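Enterochelin esterase (Salmonella enterica subsp. enterica serovar Typhimurium, PDB 3MGA) probably hydrolyses the ester bonds of ferric enterobactin, the iron-loaded siderophore also called enterochelin, and thereby lets the cell recover its iron. Local coordinates at residues Q246-S249 and Q250-C254; A256-W259 and L260-Q264. All coordinates share one frame; numbering follows the deposited sequence. Where two conformers were deposited one is given.

Contact 1: Q246-S249 and Q250-C254; sequences QHRS and QELPC
R248 and L252, one helical turn apart, make the closest side-chain contact here. The arginine runs out straight, with CG anti to the backbone N (chi1 -176°), and the leucine slants across it: L252 CD1 lies 3.5 Å from R248 CG and also over one face of the guanidinium, 3.6 Å from R248 NE. The polar end of the arginine is held at two points, NE in a salt bridge with D209 and NH1 in a hydrogen bond to a bound glycerol. H247 and E251, also a turn apart, point the same way, side by side, with ring and carboxylate turned 55° against each other; E251 OE1 stands 4.0 Å from H247 CB. The imidazole ND1 bonds D244, while the buried carboxylate uses OE1 for a salt bridge with R187 and OE2 for a hydrogen bond with N185. Q246 and Q250 likewise run alongside each other on the exposed side, Q246 CG 4.0 Å from Q250 OE1, their amide planes 55° apart.

In the backbone, H247 O accepts from two donors, E251 N at 2.6 Å nearly along the C=O axis and Q250 N at 3.0 Å from above the carbonyl plane. L252 N closes the following turn on R248 O at 3.0 Å. P253 has no N-H to continue the helical bonding and is the centre of an inverse gamma turn.

This is the last turn of short helix 245-251, leading into a proline turn. In this probable alpha/beta-hydrolase domain it brings the R248 side chain against S289 and F290, at what looks like the nucleophile elbow; the glycerol bound there, probably from the crystallisation liquor, may mark a pocket.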
loop_
_atom_site.group_PDB
_atom_site.type_symbol
_atom_site.label_atom_id
_atom_site.label_comp_id
_atom_site.label_asym_id
_atom_site.label_seq_id
_atom_site.Cartn_x
_atom_site.Cartn_y
_atom_site.Cartn_z
ATOM N N GLN A 246 1.479 -6.083 16.742
ATOM C CA GLN A 246 0.680 -6.126 17.957
ATOM C C GLN A 246 0.074 -4.745 18.243
ATOM O O GLN A 246 -1.126 -4.618 18.436
ATOM C CB GLN A 246 1.539 -6.615 19.141
ATOM C CG GLN A 246 0.796 -6.775 20.482
ATOM C CD GLN A 246 1.709 -7.297 21.613
ATOM O OE1 GLN A 246 2.907 -7.526 21.410
ATOM N NE2 GLN A 246 1.137 -7.482 22.806
ATOM N N HIS A 247 0.900 -3.708 18.241
ATOM C CA HIS A 247 0.410 -2.359 18.522
ATOM C C HIS A 247 -0.477 -1.808 17.423
ATOM O O HIS A 247 -1.529 -1.245 17.701
ATOM C CB HIS A 247 1.572 -1.393 18.761
ATOM C CG HIS A 247 2.320 -1.655 20.031
ATOM N ND1 HIS A 247 3.470 -2.412 20.081
ATOM C CD2 HIS A 247 2.081 -1.252 21.299
ATOM C CE1 HIS A 247 3.908 -2.463 21.327
ATOM N NE2 HIS A 247 3.082 -1.769 22.085
ATOM N N ARG A 248 -0.046 -1.979 16.178
ATOM C CA ARG A 248 -0.778 -1.479 15.031
ATOM C C ARG A 248 -2.197 -2.057 14.972
ATOM O O ARG A 248 -3.163 -1.329 14.735
ATOM C CB ARG A 248 -0.003 -1.796 13.746
ATOM C CG ARG A 248 -0.628 -1.245 12.480
ATOM C CD ARG A 248 0.219 -1.554 11.251
ATOM N NE ARG A 248 -0.356 -0.934 10.059
ATOM C CZ ARG A 248 -1.261 -1.504 9.273
ATOM N NH1 ARG A 248 -1.710 -2.727 9.529
ATOM N NH2 ARG A 248 -1.724 -0.840 8.222
ATOM N N SER A 249 -2.311 -3.362 15.187
ATOM C CA SER A 249 -3.608 -4.029 15.161
ATOM C C SER A 249 -4.494 -3.599 16.337
ATOM O O SER A 249 -5.710 -3.766 16.290
ATOM C CB SER A 249 -3.424 -5.549 15.147
ATOM O OG SER A 249 -2.693 -5.950 13.997
ATOM N N GLN A 250 -3.878 -3.048 17.383
ATOM C CA GLN A 250 -4.608 -2.566 18.563
ATOM C C GLN A 250 -4.885 -1.053 18.523
ATOM O O GLN A 250 -5.918 -0.597 19.010
ATOM C CB GLN A 250 -3.805 -2.869 19.838
ATOM C CG GLN A 250 -3.704 -4.345 20.205
ATOM C CD GLN A 250 -2.776 -4.609 21.404
ATOM O OE1 GLN A 250 -1.785 -3.892 21.628
ATOM N NE2 GLN A 250 -3.083 -5.659 22.157
ATOM N N GLU A 251 -3.967 -0.284 17.938
ATOM C CA GLU A 251 -4.083 1.182 17.923
ATOM C C GLU A 251 -4.752 1.813 16.706
ATOM O O GLU A 251 -5.352 2.873 16.834
ATOM C CB GLU A 251 -2.690 1.811 18.130
ATOM C CG GLU A 251 -2.064 1.450 19.487
ATOM C CD GLU A 251 -0.639 1.965 19.673
ATOM O OE1 GLU A 251 0.049 2.272 18.669
ATOM O OE2 GLU A 251 -0.204 2.049 20.843
ATOM N N LEU A 252 -4.648 1.181 15.540
ATOM C CA LEU A 252 -5.247 1.738 14.329
ATOM C C LEU A 252 -6.724 1.402 14.075
ATOM O O LEU A 252 -7.462 2.256 13.576
ATOM C CB LEU A 252 -4.419 1.371 13.085
ATOM C CG LEU A 252 -3.012 1.972 12.966
ATOM C CD1 LEU A 252 -2.389 1.604 11.606
ATOM C CD2 LEU A 252 -3.044 3.481 13.121
ATOM N N PRO A 253 -7.168 0.174 14.391
ATOM C CA PRO A 253 -8.578 -0.091 14.084
ATOM C C PRO A 253 -9.589 0.526 15.050
ATOM O O PRO A 253 -10.065 -0.131 15.990
ATOM C CB PRO A 253 -8.664 -1.620 14.089
ATOM C CG PRO A 253 -7.561 -2.071 14.878
ATOM C CD PRO A 253 -6.450 -1.056 14.749
ATOM N N CYS A 254 -9.920 1.786 14.792
ATOM C CA CYS A 254 -10.896 2.525 15.586
ATOM C C CYS A 254 -10.579 2.556 17.080
ATOM O O CYS A 254 -11.410 2.201 17.907
ATOM C CB CYS A 254 -12.304 1.966 15.348
ATOM S SG CYS A 254 -12.819 1.987 13.608
#

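Contact 2: A256-W259 and L260-Q264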
loop_
_atom_site.group_PDB
_atom_site.type_symbol
_atom_site.label_atom_id
_atom_site.label_comp_id
_atom_site.label_asym_id
_atom_site.label_seq_id
_atom_site.Cartn_x
_atom_site.Cartn_y
_atom_site.Cartn_z
ATOM N N ALA A 256 -9.807 5.114 19.926
ATOM C CA ALA A 256 -9.909 6.546 20.232
ATOM C C ALA A 256 -8.680 7.121 20.907
ATOM O O ALA A 256 -8.295 8.242 20.613
ATOM C CB ALA A 256 -11.165 6.835 21.060
ATOM N N ASP A 257 -8.059 6.365 21.805
ATOM C CA ASP A 257 -6.857 6.862 22.491
ATOM C C ASP A 257 -5.738 7.247 21.549
ATOM O O ASP A 257 -5.042 8.221 21.793
ATOM C CB ASP A 257 -6.350 5.872 23.544
ATOM C CG ASP A 257 -7.158 5.924 24.821
ATOM O OD1 ASP A 257 -8.053 6.795 24.918
ATOM O OD2 ASP A 257 -6.885 5.112 25.738
ATOM N N PHE A 258 -5.564 6.497 20.469
ATOM C CA PHE A 258 -4.510 6.824 19.521
ATOM C C PHE A 258 -4.676 8.258 19.020
ATOM O O PHE A 258 -3.746 9.057 19.093
ATOM C CB PHE A 258 -4.496 5.852 18.347
ATOM C CG PHE A 258 -3.478 6.192 17.302
ATOM C CD1 PHE A 258 -2.143 5.863 17.481
ATOM C CD2 PHE A 258 -3.847 6.846 16.138
ATOM C CE1 PHE A 258 -1.203 6.175 16.522
ATOM C CE2 PHE A 258 -2.901 7.161 15.175
ATOM C CZ PHE A 258 -1.579 6.820 15.370
ATOM N N TRP A 259 -5.875 8.581 18.538
ATOM C CA TRP A 259 -6.145 9.921 18.011
ATOM C C TRP A 259 -6.255 11.001 19.073
ATOM O O TRP A 259 -5.923 12.154 18.799
ATOM C CB TRP A 259 -7.357 9.906 17.087
ATOM C CG TRP A 259 -7.044 9.181 15.839
ATOM C CD1 TRP A 259 -7.474 7.944 15.471
ATOM C CD2 TRP A 259 -6.141 9.617 14.819
ATOM N NE1 TRP A 259 -6.931 7.601 14.261
ATOM C CE2 TRP A 259 -6.106 8.611 13.839
ATOM C CE3 TRP A 259 -5.380 10.775 14.629
ATOM C CZ2 TRP A 259 -5.345 8.727 12.678
ATOM C CZ3 TRP A 259 -4.623 10.890 13.485
ATOM C CH2 TRP A 259 -4.606 9.866 12.522
ATOM N N LEU A 260 -6.718 10.642 20.269
ATOM C CA LEU A 260 -6.757 11.603 21.365
ATOM C C LEU A 260 -5.313 11.965 21.692
ATOM O O LEU A 260 -4.974 13.132 21.801
ATOM C CB LEU A 260 -7.443 11.032 22.607
ATOM C CG LEU A 260 -8.963 10.898 22.596
ATOM C CD1 LEU A 260 -9.427 10.106 23.792
ATOM C CD2 LEU A 260 -9.648 12.283 22.551
ATOM N N ALA A 261 -4.470 10.942 21.827
ATOM C CA ALA A 261 -3.059 11.116 22.140
ATOM C C ALA A 261 -2.324 11.965 21.105
ATOM O O ALA A 261 -1.502 12.809 21.467
ATOM C CB ALA A 261 -2.381 9.744 22.261
ATOM N N VAL A 262 -2.601 11.721 19.820
ATOM C CA VAL A 262 -1.979 12.479 18.739
ATOM C C VAL A 262 -2.296 13.977 18.837
ATOM O O VAL A 262 -1.426 14.827 18.616
ATOM C CB VAL A 262 -2.418 11.942 17.354
ATOM C CG1 VAL A 262 -2.174 12.966 16.254
ATOM C CG2 VAL A 262 -1.730 10.606 17.050
ATOM N N GLN A 263 -3.529 14.303 19.199
ATOM C CA GLN A 263 -3.941 15.704 19.289
ATOM C C GLN A 263 -3.454 16.427 20.553
ATOM O O GLN A 263 -3.015 17.580 20.478
ATOM C CB GLN A 263 -5.460 15.796 19.213
ATOM C CG GLN A 263 -6.027 15.193 17.952
ATOM C CD GLN A 263 -7.529 15.198 17.938
ATOM O OE1 GLN A 263 -8.157 16.252 18.029
ATOM N NE2 GLN A 263 -8.121 14.016 17.788
ATOM N N GLN A 264 -3.526 15.744 21.694
ATOM C CA GLN A 264 -3.152 16.318 22.995
ATOM C C GLN A 264 -1.655 16.284 23.324
ATOM O O GLN A 264 -1.152 17.137 24.061
ATOM C CB GLN A 264 -3.902 15.571 24.108
ATOM C CG GLN A 264 -5.428 15.653 24.021
ATOM C CD GLN A 264 -6.120 14.722 25.009
ATOM O OE1 GLN A 264 -5.546 13.719 25.444
ATOM N NE2 GLN A 264 -7.367 15.035 25.342
#
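Successive i to i+4 bonds wind the backbone here, L260 N to A256 O (2.9 Å), A261 N to D257 O (2.8 Å), V262 N to F258 O (3.0 Å) and Q263 N to W259 O (3.2 Å), with a wider pi-type turn at 262-264. W259 O is gripped twice by one residue: Q263, its CG beside the backbone N (chi1 -58°) and its chain extended beyond, carries NE2 to the same oxygen at 3.1 Å, the two donors arriving from opposite faces of the carbonyl plane. V262 turns toward the preceding turn and serves both aromatic residues. Its CG2 methyl lies over one face of the F258 ring in a CH-pi contact, 4.2 Å from the centroid and 17° off the ring normal, while its CB packs 4.2 Å from W259 CE3. F258 CD2 in turn lies over one face of the indole. On another flank L260 CD1 brushes D257 OD1 at 3.8 Å. W259 faces helix 290-301, where NE1 donates to S294 and the ring meets Y297 and A298; F306 meets it edge-to-face. A261 and V262 rest on W178 of strand 174-180, so the helix is packed against both.

In the fold
From the N terminus the chain leaves strand 236-240, forms helix 245-251, where contact 1 lies, turns through P253 and C254, and enters helix 256-273, whose first turns hold contact 2. Both are local, closing no long loop, and they follow in series without nesting or crossing, their centres about 13 Å apart. They touch directly: E251 O lies 3.4 Å from F258 CB, and L252 CD2 packs against the F258 ring. Helix 290-301 joins them further, since F290 touches R248 and L252, and Y297 touches C254, A256 and W259. Both helices thus pack on helix 290-301, and contact 1 reaches the probable nucleophile elbow through R248.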